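Local atomic coordinates of BtGH115A (Bacteroides thetaiotaomicron, PDB entry 5BY3), a protein that probably releases alpha-linked 4-O-methyl-glucuronic acid from decorated arabinogalactans by hydrolysis, as a family GH115 glycoside hydrolase. Residues 684-698 against 739-753. Residues are numbered along the deposited sequence; the frame is centred on the assembly and turned at random.
Sequences NLKTDSVEVDIRLLP and NQAIRKIVLPVTGKK. With SO4 (sulfate ion), chain B.
Val690, Val692, Ile694 and Leu696 pair with Leu747, Ile745, Arg743 and Ala741 through two backbone hydrogen bonds each, which defines strands 689-696 and 741-748 as antiparallel neighbours; their axes run at 161°. Beyond the last paired residues, Ser689 and Pro748, Val749 N makes a weak bond to Asp688 O.

Polar side chains gather on the face of Glu691, Asp693 and Arg695. The guanidinium of Arg695 is gripped along its edge: NH1 gives a hydrogen bond of 2.7 Å to Gln740 OE1, lying in the amide's carbonyl plane although the two flat groups stand 76° apart. Arg695 NE makes a salt bridge of 2.8 Å with Asp693 OD1, met from above the carboxylate plane. Arg695 NH2 binds sulfate O1 at 2.6 Å, an anion probably from the crystallisation liquor. Chi1 sets Arg695 CG anti to the carbonyl carbon, 3.3 Å from Gln740 OE1; the near-eclipsed chi2 (-17°) then swings Arg695 CD to 3.7 Å from Ile742 CG1, while Ile742 CD1 covers one guanidinium face, offset toward its rim. A leucine here would probably leave Gln740 OE1 and Asp693 OD1 without these donors and deprive the sulfate of this one. Lys744 NZ extends the network by a long salt bridge to Asp693 OD2, and Lys744 CE passes 3.4 Å from Glu691 OE2; Glu691 OE1 is salt-bridged to Arg641.

Apolar contacts mark the opposite face. Val692 CB meets Ile745 CG2 at 3.6 Å, and Val690 lies beside Leu747, pointing the same way. Ile694 and Leu696 reach Phe709 of strand 708-713, and Ile745 reaches Ile721 of strand 719-722, evidence that this face packs against a second sheet. Strand 689-696 also pairs with strand 766-772. Two antiparallel sheets facing each other across such a core are consistent with a beta-sandwich of the galactose-binding-like type in the GH115 C-terminal domain.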
loop_
_atom_site.group_PDB
_atom_site.type_symbol
_atom_site.label_atom_id
_atom_site.label_comp_id
_atom_site.label_asym_id
_atom_site.label_seq_id
_atom_site.Cartn_x
_atom_site.Cartn_y
_atom_site.Cartn_z
ATOM N N ASN A 684 41.308 11.055 17.230
ATOM C CA ASN A 684 42.497 11.317 16.474
ATOM C C ASN A 684 42.536 10.499 15.187
ATOM O O ASN A 684 42.565 9.255 15.239
ATOM C CB ASN A 684 43.696 10.963 17.350
ATOM C CG ASN A 684 44.963 11.643 16.900
ATOM O OD1 ASN A 684 44.924 12.769 16.386
ATOM N ND2 ASN A 684 46.105 10.971 17.098
ATOM N N LEU A 685 42.518 11.205 14.051
ATOM C CA LEU A 685 42.729 10.602 12.724
ATOM C C LEU A 685 44.173 10.766 12.216
ATOM O O LEU A 685 44.926 11.599 12.734
ATOM C CB LEU A 685 41.779 11.216 11.688
ATOM C CG LEU A 685 40.269 11.332 11.947
ATOM C CD1 LEU A 685 39.611 12.066 10.787
ATOM C CD2 LEU A 685 39.582 9.995 12.228
ATOM N N LYS A 686 44.544 9.968 11.207
ATOM C CA LYS A 686 45.740 10.218 10.387
ATOM C C LYS A 686 45.296 11.176 9.263
ATOM O O LYS A 686 44.244 11.813 9.381
ATOM C CB LYS A 686 46.303 8.900 9.835
ATOM C CG LYS A 686 46.404 7.766 10.854
ATOM C CD LYS A 686 47.129 6.563 10.271
ATOM C CE LYS A 686 46.916 5.299 11.105
ATOM N NZ LYS A 686 45.642 4.588 10.781
ATOM N N THR A 687 46.087 11.301 8.199
ATOM C CA THR A 687 45.662 11.947 6.928
ATOM C C THR A 687 45.113 13.398 6.964
ATOM O O THR A 687 44.515 13.860 7.943
ATOM C CB THR A 687 44.690 11.058 6.092
ATOM O OG1 THR A 687 43.318 11.377 6.407
ATOM C CG2 THR A 687 44.986 9.530 6.259
ATOM N N ASP A 688 45.308 14.070 5.831
ATOM C CA ASP A 688 44.966 15.477 5.588
ATOM C C ASP A 688 43.460 15.808 5.780
ATOM O O ASP A 688 43.095 16.847 6.354
ATOM C CB ASP A 688 45.457 15.813 4.152
ATOM C CG ASP A 688 45.263 17.291 3.740
ATOM O OD1 ASP A 688 45.098 18.179 4.603
ATOM O OD2 ASP A 688 45.303 17.566 2.515
ATOM N N SER A 689 42.603 14.901 5.314
ATOM C CA SER A 689 41.187 15.196 5.089
ATOM C C SER A 689 40.309 14.059 5.581
ATOM O O SER A 689 40.820 12.996 5.951
ATOM C CB SER A 689 40.936 15.442 3.586
ATOM O OG SER A 689 41.294 16.757 3.191
ATOM N N VAL A 690 38.993 14.306 5.574
ATOM C CA VAL A 690 37.946 13.324 5.950
ATOM C C VAL A 690 36.829 13.282 4.902
ATOM O O VAL A 690 36.372 14.343 4.438
ATOM C CB VAL A 690 37.360 13.588 7.379
ATOM C CG1 VAL A 690 36.734 14.978 7.500
ATOM C CG2 VAL A 690 36.369 12.506 7.780
ATOM N N GLU A 691 36.401 12.067 4.532
ATOM C CA GLU A 691 35.253 11.906 3.620
ATOM C C GLU A 691 33.994 11.634 4.424
ATOM O O GLU A 691 33.842 10.571 5.000
ATOM C CB GLU A 691 35.494 10.788 2.585
ATOM C CG GLU A 691 34.532 10.813 1.389
ATOM C CD GLU A 691 34.424 9.470 0.672
ATOM O OE1 GLU A 691 35.365 9.073 -0.046
ATOM O OE2 GLU A 691 33.388 8.800 0.827
ATOM N N VAL A 692 33.085 12.589 4.464
ATOM C CA VAL A 692 31.834 12.388 5.202
ATOM C C VAL A 692 30.747 11.856 4.287
ATOM O O VAL A 692 30.416 12.497 3.303
ATOM C CB VAL A 692 31.398 13.680 5.928
ATOM C CG1 VAL A 692 30.130 13.446 6.757
ATOM C CG2 VAL A 692 32.546 14.163 6.798
ATOM N N ASP A 693 30.197 10.692 4.645
ATOM C CA ASP A 693 29.251 9.902 3.839
ATOM C C ASP A 693 27.941 9.867 4.615
ATOM O O ASP A 693 27.840 9.229 5.646
ATOM C CB ASP A 693 29.843 8.496 3.667
ATOM C CG ASP A 693 29.084 7.621 2.664
ATOM O OD1 ASP A 693 27.977 8.005 2.228
ATOM O OD2 ASP A 693 29.598 6.508 2.348
ATOM N N ILE A 694 26.959 10.599 4.131
ATOM C CA ILE A 694 25.700 10.821 4.843
ATOM C C ILE A 694 24.573 10.148 4.063
ATOM O O ILE A 694 24.431 10.358 2.853
ATOM C CB ILE A 694 25.392 12.328 5.020
ATOM C CG1 ILE A 694 26.532 13.017 5.758
ATOM C CG2 ILE A 694 24.091 12.539 5.786
ATOM C CD1 ILE A 694 26.464 14.526 5.705
ATOM N N ARG A 695 23.800 9.325 4.760
ATOM C CA ARG A 695 22.767 8.532 4.147
ATOM C C ARG A 695 21.443 8.982 4.765
ATOM O O ARG A 695 21.301 9.073 6.000
ATOM C CB ARG A 695 22.982 7.057 4.455
ATOM C CG ARG A 695 24.074 6.223 3.766
ATOM C CD ARG A 695 24.702 6.742 2.492
ATOM N NE ARG A 695 25.941 6.013 2.141
ATOM C CZ ARG A 695 26.023 4.736 1.735
ATOM N NH1 ARG A 695 24.941 3.958 1.639
ATOM N NH2 ARG A 695 27.213 4.215 1.431
ATOM N N LEU A 696 20.475 9.285 3.904
ATOM C CA LEU A 696 19.199 9.822 4.334
ATOM C C LEU A 696 18.078 9.079 3.639
ATOM O O LEU A 696 18.286 8.417 2.624
ATOM C CB LEU A 696 19.079 11.322 4.041
ATOM C CG LEU A 696 20.206 12.254 4.479
ATOM C CD1 LEU A 696 21.013 12.684 3.250
ATOM C CD2 LEU A 696 19.583 13.442 5.194
ATOM N N LEU A 697 16.880 9.189 4.198
ATOM C CA LEU A 697 15.700 8.635 3.553
ATOM C C LEU A 697 15.519 9.451 2.280
ATOM O O LEU A 697 15.519 10.696 2.368
ATOM C CB LEU A 697 14.469 8.755 4.463
ATOM C CG LEU A 697 13.223 7.971 4.036
ATOM C CD1 LEU A 697 13.478 6.476 4.129
ATOM C CD2 LEU A 697 11.984 8.400 4.842
ATOM N N PRO A 698 15.412 8.776 1.103
ATOM C CA PRO A 698 15.218 9.526 -0.138
ATOM C C PRO A 698 13.762 10.039 -0.293
ATOM O O PRO A 698 13.176 9.956 -1.381
ATOM C CB PRO A 698 15.549 8.503 -1.209
ATOM C CG PRO A 698 15.065 7.194 -0.617
ATOM C CD PRO A 698 15.225 7.323 0.887
ATOM N N ASN A 739 16.743 2.726 -1.474
ATOM C CA ASN A 739 16.087 3.504 -0.427
ATOM C C ASN A 739 17.069 4.345 0.421
ATOM O O ASN A 739 16.921 4.454 1.636
ATOM C CB ASN A 739 15.214 2.604 0.447
ATOM C CG ASN A 739 13.988 2.132 -0.278
ATOM O OD1 ASN A 739 13.090 2.925 -0.635
ATOM N ND2 ASN A 739 13.949 0.837 -0.552
ATOM N N GLN A 740 18.069 4.930 -0.220
ATOM C CA GLN A 740 18.828 5.996 0.435
ATOM C C GLN A 740 19.230 7.044 -0.575
ATOM O O GLN A 740 19.728 6.695 -1.672
ATOM C CB GLN A 740 20.119 5.482 1.090
ATOM C CG GLN A 740 19.959 4.496 2.223
ATOM C CD GLN A 740 21.259 4.170 2.885
ATOM O OE1 GLN A 740 22.263 3.947 2.224
ATOM N NE2 GLN A 740 21.259 4.160 4.201
ATOM N N ALA A 741 19.024 8.314 -0.197
ATOM C CA ALA A 741 19.793 9.432 -0.773
ATOM C C ALA A 741 21.163 9.381 -0.133
ATOM O O ALA A 741 21.295 8.954 1.021
ATOM C CB ALA A 741 19.140 10.773 -0.506
ATOM N N ILE A 742 22.174 9.790 -0.898
ATOM C CA ILE A 742 23.560 9.632 -0.535
ATOM C C ILE A 742 24.279 10.943 -0.836
ATOM O O ILE A 742 24.262 11.398 -1.989
ATOM C CB ILE A 742 24.265 8.517 -1.334
ATOM C CG1 ILE A 742 23.664 7.129 -1.039
ATOM C CG2 ILE A 742 25.794 8.556 -1.089
ATOM C CD1 ILE A 742 24.416 5.957 -1.706
ATOM N N ARG A 743 24.916 11.533 0.192
ATOM C CA ARG A 743 25.747 12.735 0.030
ATOM C C ARG A 743 27.117 12.531 0.653
ATOM O O ARG A 743 27.250 12.340 1.873
ATOM C CB ARG A 743 25.060 13.995 0.587
ATOM C CG ARG A 743 23.883 14.474 -0.226
ATOM C CD ARG A 743 24.338 15.163 -1.525
ATOM N NE ARG A 743 23.184 15.542 -2.372
ATOM C CZ ARG A 743 22.658 14.796 -3.356
ATOM N NH1 ARG A 743 23.153 13.607 -3.662
ATOM N NH2 ARG A 743 21.599 15.237 -4.021
ATOM N N LYS A 744 28.124 12.551 -0.209
ATOM C CA LYS A 744 29.514 12.545 0.199
ATOM C C LYS A 744 30.073 13.960 0.218
ATOM O O LYS A 744 29.771 14.792 -0.656
ATOM C CB LYS A 744 30.332 11.671 -0.735
ATOM C CG LYS A 744 29.909 10.213 -0.675
ATOM C CD LYS A 744 30.880 9.300 -1.411
ATOM C CE LYS A 744 30.714 7.848 -0.977
ATOM N NZ LYS A 744 29.378 7.316 -1.334
ATOM N N ILE A 745 30.871 14.237 1.240
ATOM C CA ILE A 745 31.606 15.495 1.315
ATOM C C ILE A 745 33.024 15.266 1.829
ATOM O O ILE A 745 33.267 14.436 2.715
ATOM C CB ILE A 745 30.832 16.588 2.105
ATOM C CG1 ILE A 745 31.431 17.963 1.843
ATOM C CG2 ILE A 745 30.792 16.292 3.596
ATOM C CD1 ILE A 745 30.442 19.092 2.045
ATOM N N VAL A 746 33.958 15.991 1.234
ATOM C CA VAL A 746 35.341 16.008 1.691
ATOM C C VAL A 746 35.591 17.331 2.438
ATOM O O VAL A 746 35.256 18.437 1.941
ATOM C CB VAL A 746 36.325 15.721 0.526
ATOM C CG1 VAL A 746 37.736 16.224 0.818
ATOM C CG2 VAL A 746 36.339 14.223 0.212
ATOM N N LEU A 747 36.126 17.194 3.655
ATOM C CA LEU A 747 36.456 18.347 4.501
ATOM C C LEU A 747 37.894 18.280 5.004
ATOM O O LEU A 747 38.426 17.181 5.222
ATOM C CB LEU A 747 35.491 18.480 5.684
ATOM C CG LEU A 747 33.965 18.545 5.503
ATOM C CD1 LEU A 747 33.284 18.261 6.854
ATOM C CD2 LEU A 747 33.482 19.846 4.879
ATOM N N PRO A 748 38.536 19.457 5.174
ATOM C CA PRO A 748 39.860 19.469 5.806
ATOM C C PRO A 748 39.742 19.345 7.318
ATOM O O PRO A 748 38.915 20.038 7.909
ATOM C CB PRO A 748 40.405 20.850 5.436
ATOM C CG PRO A 748 39.192 21.713 5.208
ATOM C CD PRO A 748 38.123 20.799 4.692
ATOM N N VAL A 749 40.529 18.460 7.932
ATOM C CA VAL A 749 40.749 18.506 9.392
ATOM C C VAL A 749 41.691 19.678 9.733
ATOM O O VAL A 749 42.367 20.210 8.846
ATOM C CB VAL A 749 41.316 17.173 9.984
ATOM C CG1 VAL A 749 40.521 15.973 9.492
ATOM C CG2 VAL A 749 42.817 16.997 9.712
ATOM N N THR A 750 41.733 20.092 10.996
ATOM C CA THR A 750 42.871 20.886 11.453
ATOM C C THR A 750 43.993 19.957 11.931
ATOM O O THR A 750 45.172 20.226 11.687
ATOM C CB THR A 750 42.500 21.930 12.526
ATOM O OG1 THR A 750 41.532 21.383 13.425
ATOM C CG2 THR A 750 41.936 23.196 11.880
ATOM N N GLY A 751 43.621 18.845 12.566
ATOM C CA GLY A 751 44.589 17.911 13.148
ATOM C C GLY A 751 44.542 17.942 14.668
ATOM O O GLY A 751 45.508 17.558 15.327
ATOM N N LYS A 752 43.381 18.358 15.192
ATOM C CA LYS A 752 43.112 18.674 16.602
ATOM C C LYS A 752 43.337 17.599 17.670
ATOM O O LYS A 752 43.851 17.943 18.739
ATOM C CB LYS A 752 41.669 19.163 16.761
ATOM C CG LYS A 752 41.465 20.662 16.759
ATOM C CD LYS A 752 40.403 21.026 17.795
ATOM C CE LYS A 752 39.228 21.803 17.211
ATOM N NZ LYS A 752 39.600 23.092 16.563
ATOM N N LYS A 753 42.938 16.344 17.394
ATOM C CA LYS A 753 42.834 15.210 18.386
ATOM C C LYS A 753 41.386 14.901 18.882
ATOM O O LYS A 753 41.058 13.739 19.205
ATOM C CB LYS A 753 43.811 15.359 19.582
ATOM C CG LYS A 753 44.267 14.069 20.237
ATOM C CD LYS A 753 45.486 14.283 21.131
ATOM C CE LYS A 753 46.293 12.995 21.312
ATOM N NZ LYS A 753 45.456 11.747 21.312
HETATM S S SO4 B . 26.833 0.615 -0.411
HETATM O O1 SO4 B . 26.891 2.041 0.004
HETATM O O2 SO4 B . 27.856 0.330 -1.454
HETATM O O3 SO4 B . 27.059 -0.256 0.768
HETATM O O4 SO4 B . 25.504 0.350 -1.003
#